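Local atomic coordinates of fatty acid multifunctional protein (atmfp2) (Arabidopsis thaliana, PDB entry 2WTB), a protein that catalyses steps of peroxisomal fatty acid beta-oxidation during seed germination, hydrating long-chain enoyl-CoA and oxidising 3-hydroxyacyl-CoA. Residues A297-P300 / G301-D304; I403-K406 / Q407-A411; V474-L477 / D478-K481; D540-F544 / G545-A549; D676-S680 / K681-S685. All coordinates share one frame; numbering follows the deposited sequence.

The five contacts follow one another along the chain in numerical order, and each is local. Contacts 2 and 3 belong to the NAD-binding domain. Their helices, 403-416 and 470-482, each link two strands of the same eight-stranded sheet, and the centres of contacts 2 and 3 are about 25 Å apart. Contact 1 lies in the loop between helix 281-294 and strand 315-318 of that sheet and touches contact 3, so the loop into the sheet packs on one of its helices. Contact 4 is a helix junction in the dehydrogenase C-terminal family region. Contact 5 is a similar junction, its centre about 32 Å from that of contact 4. All five lie away from the predicted catalytic glutamates.

Contact 1 (A297-P300 / G301-D304); sequences AKVP and GVTD
A type II beta turn, V299-P300-G301-V302, folds back the loop between helix 281-294 and strand 315-318. P300 and G301 fill its two corners, and G301 has the positive phi usual at the second. V299 O receives two backbone bonds. The one from V302 N to V299 O closes the turn but is weak, at 3.1 Å. The one from T303 N to V299 O is straighter, at 2.9 Å, and extends the turn by one residue. The side chain of T303 answers in the other direction: its OG1 accepts V299 N at 3.0 Å. A chi1 of 62° holds OG1 between the T303 backbone N and carbonyl carbon, facing V299. A valine here would probably leave V299 N without that acceptor. D304 holds the corner. Its OD2 accepts G301 N at 3.1 Å in a nearly straight bond (174°), met on the syn side but 29° out of the carboxylate plane. V299 and V302 lie side by side, CG1 of V299 being 4.1 Å from CB of V302, and both rest on R464. T303 packs on L477 of helix 470-482. Proline followed by glycine at the corners is the classic signature of a type II turn.

Contact 2 (I403-K406 / Q407-A411); sequences ISLK and QQIFA
In Q407 the CG lies beside the backbone N (chi1 -80°) and the chain runs extended beyond it, back along I403. I403 places CG2 anti to its own N, on the side facing that chain. The two side chains therefore lie side by side, and I403 CG2 touches Q407 CD at 3.8 Å. Both sit in the first turns of helix 403-416. This is the helix of a beta-alpha-beta unit, between strands 394-397 and 422-425 of the Rossmann-type NAD-binding domain. The backbone beneath them is regular. Q407 N donates to I403 O at 2.9 Å in an almost perfectly straight bond. Further along, L405 O takes two donors: I409 N at 3.1 Å, and Q408 N in a weak, bent bond. F410 N reaches K406 O at 3.1 Å.

The amide of Q407 also ties the helix outward, since NE2 is hydrogen-bonded to K434 O. An alanine here would probably leave K434 O without that donor and I403 CG2 without its neighbour. K406 is buried. Its NZ forms a salt bridge with E397 and a hydrogen bond with I400 O, which would probably offset the cost of burying the charge. F410 packs on L423 and S425 of strand 422-425 and on I435. On another flank L405 and I409 cross at a slant, and both touch V399. There L405 CD1 lies 4.0 Å from I409 CG1, while that same CG1 rests 3.2 Å from L405 O.

Contact 3 (V474-L477 / D478-K481); sequences VDLL and DVGK
L476 O and G480 N form the straightest bond of this helical turn, 2.9 Å long at 168°. V479 N donates to D475 O at 3.0 Å, and here the donor lies in the carbonyl plane. D478 N is shared between two acceptors. It is 3.2 Å from V474 O and 3.0 Å from D475 O, and both bonds are weak and bent. D475 O thus receives two N-H groups.

The carboxylate of D475 is engaged outside this turn: it forms a salt bridge with R310 and accepts a hydrogen bond from Q471. The other acid, D478, keeps its distance: D475 OD1 and D478 OD2 are 7.0 Å apart. Repulsion between them is probably small, the more so with R310 beside D475.

The apolar contact is slight. L476 turns CG anti to its backbone N, and the end of its side chain swings back toward V479, with L476 CD1 4.2 Å from V479 CB. V479 CG2 lies 3.7 Å from D475 O.

Most of the packing is made with the rest of the fold. Helix 470-482 joins strands 459-464 and 486-491 of the NAD-binding domain. L476 lies on V446, A448 and I462 of the sheet. L477 reaches I462, P487 and V489. V479 packs on I312 and Y336.

Contact 4 (D540-F544 / G545-A549); sequences DLVGF and GVAIA
G543 O receives the first backbone bonds of helix 544-557, from V546 and A547. The bond from A547 N to G543 O is 2.9 Å long and nearly straight (169°). The one from V546 N to G543 O is weak and bent. The following bond runs from I548 N to F544 O at 3.0 Å, with the donor tilted 31° from the carbonyl plane. G543 is the N-cap of this helix and the first residue to leave helical angles after helix 535-542. Its positive phi turns the chain between them. A beta carbon here would collide with V542 O, which explains the glycine.

The apolar contacts bridge the same corner. V542 points its CB toward the new helix, and its CG1 is the atom that touches. V542 CG1 meets V546 CG1 at 3.5 Å, the two side chains crossing at about a right angle. The same methyl lies 4.2 Å from A547 CB. This valine pair is on the surface.

A third group is carbon against carbonyl oxygen. V546 CG2 sits 3.5 Å from V542 O. I548 is closer still. Its chi1 of -160° puts CG2 between the backbone N and carbonyl carbon, 3.0 Å from F544 O, which is tight.

Two side chains meet helix 567-572: F544 packs on I568 and Q572, and I548 on P569 and Q572. Helix 544-557 thus leaves the glycine corner with F544 and I548 against that neighbour.

Contact 5 (D676-S680 / K681-S685); sequences DSIGS and KYIYS
I678 and Y682 make the close part of this helix junction. I678 CG2 reaches Y682 CD2 at 3.6 Å, coming obliquely to the ring. Y682 holds its CG anti to the backbone N (chi1 180°), which keeps the ring beside I678. The same methyl of I678 is 4.3 Å from I683 CG1. F633 of helix 624-644 touches I678, Y682 and I683 and joins this small apolar cluster.

The backbone corner is also close. G679 leaves the weakly bonded end of helix 671-678 with positive phi and is the N-cap of helix 680-694. A side chain there would be pressed against the carbonyl O of I678. I683 N donates to G679 O at 3.1 Å, nearly straight, and I683 CG1 rests 3.3 Å from that same oxygen. Y684 N donates to S680 O at 2.7 Å.

The other side is loose. K681 is exposed, and its chain is extended.

The polar ends are engaged with other parts of the fold. S680 OG is hydrogen-bonded to V712 O, and Y682 OH to E629 OE1. The carboxylate of D676 accepts L714 N and S715 N. Toward helix 624-644 the junction thus combines apolar packing on F633 with the hydrogen bond between Y682 and E629. Toward 712-715 it is held by the bonds of S680 and D676. This implies that the junction is fixed by both kinds of contact, with lysine on the water side.

Contact 1 (A297-P300 / G301-D304)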
loop_
_atom_site.group_PDB
_atom_site.type_symbol
_atom_site.label_atom_id
_atom_site.label_comp_id
_atom_site.label_asym_id
_atom_site.label_seq_id
_atom_site.Cartn_x
_atom_site.Cartn_y
_atom_site.Cartn_z
ATOM N N ALA A 297 1.680 -11.204 -6.756
ATOM C CA ALA A 297 2.039 -12.568 -6.386
ATOM C C ALA A 297 1.652 -13.562 -7.475
ATOM O O ALA A 297 1.904 -14.760 -7.354
ATOM C CB ALA A 297 1.388 -12.946 -5.066
ATOM N N LYS A 298 1.036 -13.059 -8.538
ATOM C CA LYS A 298 0.639 -13.908 -9.654
ATOM C C LYS A 298 1.687 -13.888 -10.762
ATOM O O LYS A 298 1.704 -12.984 -11.595
ATOM C CB LYS A 298 -0.726 -13.481 -10.196
ATOM C CG LYS A 298 -1.157 -14.233 -11.440
ATOM C CD LYS A 298 -2.648 -14.084 -11.683
ATOM C CE LYS A 298 -3.450 -14.641 -10.518
ATOM N NZ LYS A 298 -4.918 -14.525 -10.746
ATOM N N VAL A 299 2.561 -14.889 -10.759
ATOM C CA VAL A 299 3.621 -14.992 -11.755
ATOM C C VAL A 299 3.449 -16.254 -12.595
ATOM O O VAL A 299 3.754 -17.358 -12.136
ATOM C CB VAL A 299 5.009 -15.017 -11.090
ATOM C CG1 VAL A 299 6.108 -15.008 -12.144
ATOM C CG2 VAL A 299 5.159 -13.841 -10.140
ATOM N N PRO A 300 2.958 -16.095 -13.834
ATOM C CA PRO A 300 2.693 -17.219 -14.740
ATOM C C PRO A 300 3.924 -18.092 -14.942
ATOM O O PRO A 300 5.039 -17.573 -15.039
ATOM C CB PRO A 300 2.322 -16.529 -16.055
ATOM C CG PRO A 300 1.827 -15.191 -15.650
ATOM C CD PRO A 300 2.641 -14.800 -14.456
ATOM N N GLY A 301 3.715 -19.405 -15.005
ATOM C CA GLY A 301 4.804 -20.349 -15.173
ATOM C C GLY A 301 5.586 -20.589 -13.895
ATOM O O GLY A 301 6.611 -21.269 -13.904
ATOM N N VAL A 302 5.104 -20.026 -12.792
ATOM C CA VAL A 302 5.750 -20.196 -11.497
ATOM C C VAL A 302 4.728 -20.488 -10.403
ATOM O O VAL A 302 4.901 -21.417 -9.613
ATOM C CB VAL A 302 6.570 -18.950 -11.104
ATOM C CG1 VAL A 302 6.924 -18.981 -9.621
ATOM C CG2 VAL A 302 7.822 -18.848 -11.954
ATOM N N THR A 303 3.662 -19.692 -10.361
ATOM C CA THR A 303 2.659 -19.822 -9.307
ATOM C C THR A 303 1.370 -20.491 -9.782
ATOM O O THR A 303 0.388 -20.553 -9.042
ATOM C CB THR A 303 2.314 -18.461 -8.678
ATOM O OG1 THR A 303 1.750 -17.597 -9.674
ATOM C CG2 THR A 303 3.557 -17.821 -8.085
ATOM N N ASP A 304 1.378 -20.992 -11.012
ATOM C CA ASP A 304 0.218 -21.689 -11.557
ATOM C C ASP A 304 0.464 -23.192 -11.700
ATOM O O ASP A 304 -0.322 -23.891 -12.336
ATOM C CB ASP A 304 -0.171 -21.093 -12.912
ATOM C CG ASP A 304 1.014 -20.961 -13.855
ATOM O OD1 ASP A 304 2.137 -21.342 -13.457
ATOM O OD2 ASP A 304 0.827 -20.473 -14.993
#

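Contact 2 (I403-K406 / Q407-A411)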
loop_
_atom_site.group_PDB
_atom_site.type_symbol
_atom_site.label_atom_id
_atom_site.label_comp_id
_atom_site.label_asym_id
_atom_site.label_seq_id
_atom_site.Cartn_x
_atom_site.Cartn_y
_atom_site.Cartn_z
ATOM N N ILE A 403 32.231 -8.981 -5.035
ATOM C CA ILE A 403 32.025 -10.253 -5.724
ATOM C C ILE A 403 32.885 -11.373 -5.147
ATOM O O ILE A 403 32.373 -12.425 -4.761
ATOM C CB ILE A 403 32.319 -10.135 -7.231
ATOM C CG1 ILE A 403 31.531 -8.972 -7.838
ATOM C CG2 ILE A 403 31.990 -11.443 -7.935
ATOM C CD1 ILE A 403 31.835 -8.727 -9.301
ATOM N N SER A 404 34.193 -11.142 -5.101
ATOM C CA SER A 404 35.132 -12.116 -4.560
ATOM C C SER A 404 34.649 -12.677 -3.225
ATOM O O SER A 404 34.703 -13.885 -2.990
ATOM C CB SER A 404 36.513 -11.478 -4.392
ATOM O OG SER A 404 37.394 -12.341 -3.694
ATOM N N LEU A 405 34.167 -11.789 -2.361
ATOM C CA LEU A 405 33.717 -12.165 -1.025
ATOM C C LEU A 405 32.377 -12.902 -1.037
ATOM O O LEU A 405 32.193 -13.877 -0.307
ATOM C CB LEU A 405 33.642 -10.927 -0.127
ATOM C CG LEU A 405 32.923 -11.028 1.220
ATOM C CD1 LEU A 405 33.375 -12.246 2.010
ATOM C CD2 LEU A 405 33.151 -9.758 2.021
ATOM N N LYS A 406 31.445 -12.436 -1.865
ATOM C CA LYS A 406 30.133 -13.075 -1.969
ATOM C C LYS A 406 30.239 -14.495 -2.522
ATOM O O LYS A 406 29.615 -15.420 -2.002
ATOM C CB LYS A 406 29.187 -12.241 -2.837
ATOM C CG LYS A 406 28.469 -11.119 -2.098
ATOM C CD LYS A 406 27.758 -10.196 -3.078
ATOM C CE LYS A 406 26.618 -9.433 -2.421
ATOM N NZ LYS A 406 27.093 -8.483 -1.385
ATOM N N GLN A 407 31.029 -14.660 -3.578
ATOM C CA GLN A 407 31.244 -15.974 -4.171
ATOM C C GLN A 407 31.701 -16.972 -3.117
ATOM O O GLN A 407 31.328 -18.146 -3.154
ATOM C CB GLN A 407 32.281 -15.896 -5.294
ATOM C CG GLN A 407 31.737 -15.390 -6.618
ATOM C CD GLN A 407 32.825 -15.185 -7.655
ATOM O OE1 GLN A 407 33.981 -14.919 -7.319
ATOM N NE2 GLN A 407 32.458 -15.302 -8.926
ATOM N N GLN A 408 32.512 -16.494 -2.177
ATOM C CA GLN A 408 33.060 -17.344 -1.128
ATOM C C GLN A 408 32.004 -17.712 -0.091
ATOM O O GLN A 408 31.974 -18.838 0.405
ATOM C CB GLN A 408 34.251 -16.661 -0.448
ATOM C CG GLN A 408 34.890 -17.487 0.657
ATOM C CD GLN A 408 35.410 -18.823 0.163
ATOM O OE1 GLN A 408 35.813 -18.958 -0.993
ATOM N NE2 GLN A 408 35.406 -19.822 1.040
ATOM N N ILE A 409 31.141 -16.757 0.233
ATOM C CA ILE A 409 30.084 -16.990 1.208
ATOM C C ILE A 409 29.122 -18.070 0.730
ATOM O O ILE A 409 28.676 -18.906 1.513
ATOM C CB ILE A 409 29.300 -15.700 1.513
ATOM C CG1 ILE A 409 30.222 -14.662 2.154
ATOM C CG2 ILE A 409 28.111 -15.996 2.418
ATOM C CD1 ILE A 409 29.500 -13.447 2.679
ATOM N N PHE A 410 28.813 -18.057 -0.563
ATOM C CA PHE A 410 27.905 -19.047 -1.134
ATOM C C PHE A 410 28.565 -20.414 -1.294
ATOM O O PHE A 410 27.884 -21.441 -1.350
ATOM C CB PHE A 410 27.320 -18.550 -2.458
ATOM C CG PHE A 410 26.094 -17.706 -2.287
ATOM C CD1 PHE A 410 24.872 -18.127 -2.781
ATOM C CD2 PHE A 410 26.156 -16.503 -1.602
ATOM C CE1 PHE A 410 23.738 -17.357 -2.616
ATOM C CE2 PHE A 410 25.025 -15.729 -1.432
ATOM C CZ PHE A 410 23.815 -16.158 -1.939
ATOM N N ALA A 411 29.891 -20.425 -1.359
ATOM C CA ALA A 411 30.630 -21.678 -1.348
ATOM C C ALA A 411 30.467 -22.344 0.017
ATOM O O ALA A 411 30.167 -23.534 0.108
ATOM C CB ALA A 411 32.097 -21.438 -1.656
#

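Contact 3 (V474-L477 / D478-K481)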
loop_
_atom_site.group_PDB
_atom_site.type_symbol
_atom_site.label_atom_id
_atom_site.label_comp_id
_atom_site.label_asym_id
_atom_site.label_seq_id
_atom_site.Cartn_x
_atom_site.Cartn_y
_atom_site.Cartn_z
ATOM N N VAL A 474 8.109 -19.514 -5.008
ATOM C CA VAL A 474 6.855 -19.683 -4.287
ATOM C C VAL A 474 7.089 -19.607 -2.780
ATOM O O VAL A 474 6.261 -19.073 -2.041
ATOM C CB VAL A 474 6.176 -21.021 -4.649
ATOM C CG1 VAL A 474 5.194 -21.448 -3.564
ATOM C CG2 VAL A 474 5.490 -20.918 -6.006
ATOM N N ASP A 475 8.223 -20.135 -2.331
ATOM C CA ASP A 475 8.581 -20.083 -0.919
ATOM C C ASP A 475 8.800 -18.647 -0.463
ATOM O O ASP A 475 8.166 -18.177 0.480
ATOM C CB ASP A 475 9.840 -20.910 -0.653
ATOM C CG ASP A 475 9.582 -22.403 -0.705
ATOM O OD1 ASP A 475 8.413 -22.813 -0.543
ATOM O OD2 ASP A 475 10.547 -23.168 -0.906
ATOM N N LEU A 476 9.705 -17.957 -1.146
ATOM C CA LEU A 476 10.057 -16.584 -0.808
ATOM C C LEU A 476 8.852 -15.663 -0.957
ATOM O O LEU A 476 8.602 -14.805 -0.113
ATOM C CB LEU A 476 11.202 -16.111 -1.705
ATOM C CG LEU A 476 12.137 -15.064 -1.114
ATOM C CD1 LEU A 476 12.200 -15.212 0.389
ATOM C CD2 LEU A 476 13.515 -15.200 -1.730
ATOM N N LEU A 477 8.105 -15.859 -2.037
ATOM C CA LEU A 477 6.881 -15.113 -2.288
ATOM C C LEU A 477 5.968 -15.165 -1.068
ATOM O O LEU A 477 5.270 -14.199 -0.757
ATOM C CB LEU A 477 6.166 -15.693 -3.509
ATOM C CG LEU A 477 5.278 -14.784 -4.357
ATOM C CD1 LEU A 477 5.924 -13.424 -4.560
ATOM C CD2 LEU A 477 4.992 -15.450 -5.695
ATOM N N ASP A 478 5.988 -16.298 -0.373
ATOM C CA ASP A 478 5.132 -16.503 0.790
ATOM C C ASP A 478 5.728 -15.877 2.045
ATOM O O ASP A 478 5.001 -15.353 2.891
ATOM C CB ASP A 478 4.896 -17.993 1.022
ATOM C CG ASP A 478 3.666 -18.260 1.860
ATOM O OD1 ASP A 478 2.571 -17.816 1.457
ATOM O OD2 ASP A 478 3.795 -18.915 2.917
ATOM N N VAL A 479 7.050 -15.946 2.169
ATOM C CA VAL A 479 7.738 -15.330 3.294
ATOM C C VAL A 479 7.531 -13.819 3.278
ATOM O O VAL A 479 7.305 -13.200 4.316
ATOM C CB VAL A 479 9.247 -15.638 3.276
ATOM C CG1 VAL A 479 10.005 -14.639 4.132
ATOM C CG2 VAL A 479 9.497 -17.055 3.754
ATOM N N GLY A 480 7.605 -13.234 2.088
ATOM C CA GLY A 480 7.383 -11.811 1.928
ATOM C C GLY A 480 6.044 -11.391 2.498
ATOM O O GLY A 480 5.945 -10.388 3.206
ATOM N N LYS A 481 5.009 -12.167 2.190
ATOM C CA LYS A 481 3.670 -11.888 2.689
ATOM C C LYS A 481 3.616 -12.036 4.208
ATOM O O LYS A 481 2.951 -11.259 4.894
ATOM C CB LYS A 481 2.649 -12.814 2.026
ATOM C CG LYS A 481 1.211 -12.550 2.434
ATOM C CD LYS A 481 0.241 -13.389 1.620
ATOM C CE LYS A 481 -1.200 -13.070 1.988
ATOM N NZ LYS A 481 -2.174 -13.830 1.155
#

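Contact 4 (D540-F544 / G545-A549)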
loop_
_atom_site.group_PDB
_atom_site.type_symbol
_atom_site.label_atom_id
_atom_site.label_comp_id
_atom_site.label_asym_id
_atom_site.label_seq_id
_atom_site.Cartn_x
_atom_site.Cartn_y
_atom_site.Cartn_z
ATOM N N ASP A 540 20.237 13.831 -1.461
ATOM C CA ASP A 540 20.981 14.162 -0.253
ATOM C C ASP A 540 20.591 13.232 0.892
ATOM O O ASP A 540 21.421 12.883 1.730
ATOM N N LEU A 541 19.322 12.833 0.918
ATOM C CA LEU A 541 18.811 11.950 1.963
ATOM C C LEU A 541 19.432 10.561 1.874
ATOM O O LEU A 541 19.815 9.975 2.886
ATOM C CB LEU A 541 17.289 11.837 1.871
ATOM C CG LEU A 541 16.633 10.942 2.924
ATOM C CD1 LEU A 541 16.676 11.610 4.288
ATOM C CD2 LEU A 541 15.203 10.607 2.537
ATOM N N VAL A 542 19.516 10.039 0.655
ATOM C CA VAL A 542 20.096 8.723 0.415
ATOM C C VAL A 542 21.573 8.701 0.795
ATOM O O VAL A 542 22.115 7.663 1.178
ATOM C CB VAL A 542 19.938 8.307 -1.064
ATOM C CG1 VAL A 542 20.796 7.090 -1.378
ATOM C CG2 VAL A 542 18.475 8.038 -1.386
ATOM N N GLY A 543 22.216 9.861 0.701
ATOM C CA GLY A 543 23.636 9.970 0.973
ATOM C C GLY A 543 24.434 9.907 -0.312
ATOM O O GLY A 543 24.376 8.915 -1.037
ATOM N N PHE A 544 25.174 10.973 -0.598
ATOM C CA PHE A 544 25.952 11.066 -1.829
ATOM C C PHE A 544 26.754 9.795 -2.100
ATOM O O PHE A 544 26.859 9.352 -3.244
ATOM C CB PHE A 544 26.882 12.281 -1.784
ATOM C CG PHE A 544 26.161 13.598 -1.846
ATOM C CD1 PHE A 544 25.500 14.095 -0.735
ATOM C CD2 PHE A 544 26.149 14.341 -3.014
ATOM C CE1 PHE A 544 24.837 15.306 -0.791
ATOM C CE2 PHE A 544 25.489 15.552 -3.075
ATOM C CZ PHE A 544 24.833 16.036 -1.964
ATOM N N GLY A 545 27.313 9.212 -1.045
ATOM C CA GLY A 545 28.106 8.003 -1.174
ATOM C C GLY A 545 27.307 6.830 -1.706
ATOM O O GLY A 545 27.815 6.021 -2.480
ATOM N N VAL A 546 26.048 6.740 -1.288
ATOM C CA VAL A 546 25.169 5.658 -1.715
ATOM C C VAL A 546 24.609 5.914 -3.109
ATOM O O VAL A 546 24.670 5.050 -3.983
ATOM C CB VAL A 546 23.993 5.476 -0.741
ATOM C CG1 VAL A 546 23.066 4.375 -1.228
ATOM C CG2 VAL A 546 24.507 5.171 0.656
ATOM N N ALA A 547 24.063 7.111 -3.305
ATOM C CA ALA A 547 23.466 7.489 -4.580
ATOM C C ALA A 547 24.459 7.346 -5.726
ATOM O O ALA A 547 24.092 6.957 -6.834
ATOM C CB ALA A 547 22.933 8.911 -4.514
ATOM N N ILE A 548 25.721 7.659 -5.453
ATOM C CA ILE A 548 26.754 7.597 -6.478
ATOM C C ILE A 548 27.267 6.170 -6.661
ATOM O O ILE A 548 27.787 5.820 -7.719
ATOM C CB ILE A 548 27.932 8.541 -6.155
ATOM C CG1 ILE A 548 28.734 8.850 -7.421
ATOM C CG2 ILE A 548 28.821 7.942 -5.075
ATOM C CD1 ILE A 548 29.907 9.775 -7.186
ATOM N N ALA A 549 27.111 5.350 -5.629
ATOM C CA ALA A 549 27.561 3.963 -5.682
ATOM C C ALA A 549 26.575 3.086 -6.448
ATOM O O ALA A 549 26.969 2.140 -7.130
ATOM C CB ALA A 549 27.777 3.420 -4.278
#

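Contact 5 (D676-S680 / K681-S685)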
loop_
_atom_site.group_PDB
_atom_site.type_symbol
_atom_site.label_atom_id
_atom_site.label_comp_id
_atom_site.label_asym_id
_atom_site.label_seq_id
_atom_site.Cartn_x
_atom_site.Cartn_y
_atom_site.Cartn_z
ATOM N N ASP A 676 0.181 5.743 -19.728
ATOM C CA ASP A 676 -0.973 5.547 -20.599
ATOM C C ASP A 676 -2.051 6.588 -20.326
ATOM O O ASP A 676 -2.926 6.827 -21.159
ATOM C CB ASP A 676 -1.540 4.139 -20.438
ATOM C CG ASP A 676 -0.822 3.122 -21.303
ATOM O OD1 ASP A 676 -0.857 1.919 -20.964
ATOM O OD2 ASP A 676 -0.222 3.528 -22.321
ATOM N N SER A 677 -1.982 7.206 -19.152
ATOM C CA SER A 677 -2.919 8.255 -18.780
ATOM C C SER A 677 -2.671 9.502 -19.622
ATOM O O SER A 677 -3.566 10.328 -19.812
ATOM C CB SER A 677 -2.785 8.584 -17.294
ATOM O OG SER A 677 -3.654 9.640 -16.928
ATOM N N ILE A 678 -1.448 9.625 -20.125
ATOM C CA ILE A 678 -1.056 10.762 -20.947
ATOM C C ILE A 678 -1.125 10.414 -22.428
ATOM O O ILE A 678 -1.461 11.257 -23.260
ATOM C CB ILE A 678 0.369 11.232 -20.601
ATOM C CG1 ILE A 678 0.414 11.769 -19.170
ATOM C CG2 ILE A 678 0.838 12.297 -21.582
ATOM C CD1 ILE A 678 1.781 12.239 -18.746
ATOM N N GLY A 679 -0.812 9.163 -22.750
ATOM C CA GLY A 679 -0.843 8.699 -24.125
ATOM C C GLY A 679 0.543 8.408 -24.662
ATOM O O GLY A 679 1.438 9.249 -24.582
ATOM N N SER A 680 0.720 7.211 -25.210
ATOM C CA SER A 680 2.014 6.794 -25.736
ATOM C C SER A 680 2.467 7.684 -26.891
ATOM O O SER A 680 3.642 8.033 -26.989
ATOM C CB SER A 680 1.964 5.336 -26.192
ATOM O OG SER A 680 1.023 5.161 -27.237
ATOM N N LYS A 681 1.531 8.044 -27.763
ATOM C CA LYS A 681 1.847 8.869 -28.923
ATOM C C LYS A 681 2.456 10.206 -28.502
ATOM O O LYS A 681 3.411 10.682 -29.115
ATOM C CB LYS A 681 0.601 9.089 -29.785
ATOM C CG LYS A 681 0.902 9.553 -31.202
ATOM C CD LYS A 681 -0.284 9.318 -32.122
ATOM C CE LYS A 681 0.106 9.507 -33.578
ATOM N NZ LYS A 681 -0.992 9.115 -34.503
ATOM N N TYR A 682 1.901 10.803 -27.452
ATOM C CA TYR A 682 2.441 12.037 -26.897
ATOM C C TYR A 682 3.841 11.810 -26.332
ATOM O O TYR A 682 4.807 12.432 -26.775
ATOM C CB TYR A 682 1.520 12.575 -25.802
ATOM C CG TYR A 682 2.009 13.854 -25.158
ATOM C CD1 TYR A 682 1.548 15.091 -25.588
ATOM C CD2 TYR A 682 2.929 13.822 -24.118
ATOM C CE1 TYR A 682 1.991 16.262 -25.000
ATOM C CE2 TYR A 682 3.378 14.987 -23.525
ATOM C CZ TYR A 682 2.905 16.204 -23.970
ATOM O OH TYR A 682 3.352 17.365 -23.382
ATOM N N ILE A 683 3.941 10.917 -25.352
ATOM C CA ILE A 683 5.221 10.588 -24.726
ATOM C C ILE A 683 6.291 10.270 -25.770
ATOM O O ILE A 683 7.441 10.683 -25.638
ATOM C CB ILE A 683 5.084 9.398 -23.750
ATOM C CG1 ILE A 683 4.100 9.739 -22.631
ATOM C CG2 ILE A 683 6.438 9.020 -23.168
ATOM C CD1 ILE A 683 3.977 8.663 -21.574
ATOM N N TYR A 684 5.900 9.534 -26.806
ATOM C CA TYR A 684 6.806 9.198 -27.896
ATOM C C TYR A 684 7.245 10.451 -28.645
ATOM O O TYR A 684 8.436 10.750 -28.728
ATOM C CB TYR A 684 6.134 8.213 -28.856
ATOM C CG TYR A 684 6.908 7.943 -30.129
ATOM C CD1 TYR A 684 8.156 7.332 -30.092
ATOM C CD2 TYR A 684 6.382 8.280 -31.369
ATOM C CE1 TYR A 684 8.863 7.079 -31.253
ATOM C CE2 TYR A 684 7.081 8.027 -32.535
ATOM C CZ TYR A 684 8.321 7.426 -32.471
ATOM O OH TYR A 684 9.020 7.173 -33.631
ATOM N N SER A 685 6.272 11.182 -29.181
ATOM C CA SER A 685 6.543 12.390 -29.952
ATOM C C SER A 685 7.409 13.380 -29.180
ATOM O O SER A 685 8.304 14.010 -29.745
ATOM C CB SER A 685 5.229 13.060 -30.367
ATOM O OG SER A 685 5.469 14.294 -31.024
#